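Local coordinates for proximal thread matrix protein 1 (Mytilus galloprovincialis, PDB 4CN9), which probably binds collagen as a matrix protein of the proximal byssal threads of the mussel, through two von Willebrand factor type A domains, and carries zinc ions, at residues H188-A192 with E193-V197. Sequence-based numbering, arbitrary orientation.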
loop_
_atom_site.group_PDB
_atom_site.type_symbol
_atom_site.label_atom_id
_atom_site.label_comp_id
_atom_site.label_asym_id
_atom_site.label_seq_id
_atom_site.Cartn_x
_atom_site.Cartn_y
_atom_site.Cartn_z
ATOM N N HIS A 188 -10.308 4.155 -3.347
ATOM C CA HIS A 188 -9.572 4.365 -4.592
ATOM C C HIS A 188 -9.513 5.852 -4.974
ATOM O O HIS A 188 -8.452 6.386 -5.254
ATOM C CB HIS A 188 -10.224 3.552 -5.722
ATOM C CG HIS A 188 -9.645 3.822 -7.074
ATOM N ND1 HIS A 188 -8.482 3.229 -7.517
ATOM C CD2 HIS A 188 -10.069 4.620 -8.083
ATOM C CE1 HIS A 188 -8.210 3.653 -8.738
ATOM N NE2 HIS A 188 -9.153 4.503 -9.103
ATOM N N LYS A 189 -10.656 6.527 -4.959
ATOM C CA LYS A 189 -10.679 7.950 -5.311
ATOM C C LYS A 189 -9.863 8.771 -4.315
ATOM O O LYS A 189 -9.145 9.705 -4.675
ATOM C CB LYS A 189 -12.111 8.463 -5.354
ATOM C CG LYS A 189 -12.969 7.866 -6.449
ATOM C CD LYS A 189 -14.369 8.466 -6.344
ATOM C CE LYS A 189 -15.285 8.009 -7.440
ATOM N NZ LYS A 189 -16.660 8.584 -7.276
ATOM N N LEU A 190 -9.957 8.412 -3.046
ATOM C CA LEU A 190 -9.244 9.167 -2.026
ATOM C C LEU A 190 -7.741 9.038 -2.229
ATOM O O LEU A 190 -7.007 10.032 -2.273
ATOM C CB LEU A 190 -9.676 8.680 -0.634
ATOM C CG LEU A 190 -9.119 9.415 0.577
ATOM C CD1 LEU A 190 -9.445 10.912 0.532
ATOM C CD2 LEU A 190 -9.664 8.767 1.858
ATOM N N LYS A 191 -7.274 7.810 -2.397
ATOM C CA LYS A 191 -5.845 7.575 -2.549
ATOM C C LYS A 191 -5.334 8.169 -3.868
ATOM O O LYS A 191 -4.180 8.580 -3.957
ATOM C CB LYS A 191 -5.522 6.077 -2.425
ATOM C CG LYS A 191 -5.739 5.525 -1.012
ATOM C CD LYS A 191 -5.378 4.023 -0.862
ATOM C CE LYS A 191 -6.377 3.129 -1.548
ATOM N NZ LYS A 191 -6.057 1.680 -1.419
ATOM N N ALA A 192 -6.197 8.237 -4.879
ATOM C CA ALA A 192 -5.808 8.813 -6.170
ATOM C C ALA A 192 -5.454 10.298 -6.027
ATOM O O ALA A 192 -4.778 10.859 -6.880
ATOM C CB ALA A 192 -6.926 8.623 -7.204
ATOM N N GLU A 193 -5.902 10.923 -4.938
ATOM C CA GLU A 193 -5.637 12.335 -4.694
ATOM C C GLU A 193 -4.352 12.557 -3.914
ATOM O O GLU A 193 -4.095 13.659 -3.450
ATOM C CB GLU A 193 -6.816 12.974 -3.953
ATOM C CG GLU A 193 -8.101 12.987 -4.774
ATOM C CD GLU A 193 -9.197 13.854 -4.166
ATOM O OE1 GLU A 193 -9.027 14.311 -3.014
ATOM O OE2 GLU A 193 -10.230 14.081 -4.845
ATOM N N GLY A 194 -3.550 11.510 -3.771
ATOM C CA GLY A 194 -2.301 11.587 -3.035
ATOM C C GLY A 194 -2.515 11.538 -1.526
ATOM O O GLY A 194 -1.860 12.260 -0.780
ATOM N N VAL A 195 -3.448 10.702 -1.080
ATOM C CA VAL A 195 -3.707 10.541 0.344
ATOM C C VAL A 195 -3.186 9.182 0.821
ATOM O O VAL A 195 -3.457 8.141 0.209
ATOM C CB VAL A 195 -5.211 10.690 0.658
ATOM C CG1 VAL A 195 -5.482 10.491 2.149
ATOM C CG2 VAL A 195 -5.727 12.051 0.183
ATOM N N THR A 196 -2.431 9.198 1.906
ATOM C CA THR A 196 -2.020 7.964 2.572
ATOM C C THR A 196 -3.155 7.516 3.480
ATOM O O THR A 196 -3.712 8.335 4.214
ATOM C CB THR A 196 -0.765 8.176 3.447
ATOM O OG1 THR A 196 0.307 8.674 2.646
ATOM C CG2 THR A 196 -0.324 6.874 4.108
ATOM N N VAL A 197 -3.495 6.227 3.436
ATOM C CA VAL A 197 -4.540 5.687 4.280
ATOM C C VAL A 197 -4.014 4.563 5.194
ATOM O O VAL A 197 -3.453 3.560 4.735
ATOM C CB VAL A 197 -5.732 5.192 3.445
ATOM C CG1 VAL A 197 -6.843 4.708 4.343
ATOM C CG2 VAL A 197 -6.234 6.305 2.524
#
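Leu190 lies slantwise against Val195, its CD1 meeting Val195 CG2 at 3.9 Å, while its other methyl, CD2, is more loosely placed against Val197 CG2. The leucine CG stands anti to its own backbone N (chi1 -176°), which puts it beside the carbonyl carbon and brings the methyls against the two valines. Val195 CG2 also rests on the helix backbone, 3.4 Å from Leu190 O. One residue on, the aliphatic part of Lys191 crosses the second valine at about a right angle, with Lys191 CG 3.7 Å from Val197 CG2. Beyond CG the lysine bends at chi3 (-72°), and its ammonium NZ is hydrogen-bonded to the backbone carbonyls of Gln213 and Ala215. At the end of the helix the turn tightens: Glu193 N bonds to Leu190 O at 3.0 Å, and Gly194 N to Lys191 O, also at 3.0 Å. Both run from N-H of residue i+3 to the carbonyl of residue i, with the donor above the carbonyl plane; a weak, longer bond joins Glu193 N to Lys189 O. The positive phi of Gly194 (79°) lets the chain reverse here. Val195 N, buried in the turn, has no polar partner in the model. The Glu193 side chain runs back over the helix end, CG 3.4 Å from Lys189 O, and touches Arg150. This is the helix-to-strand return of a beta-alpha-beta unit in the first von Willebrand factor type A domain: helix 183-192 packs beside helix 142-153 through Leu190 on Leu146, and Val195 lies against Lys167 and Val169 of parallel strand 166-173, which neighbours strand 195-202.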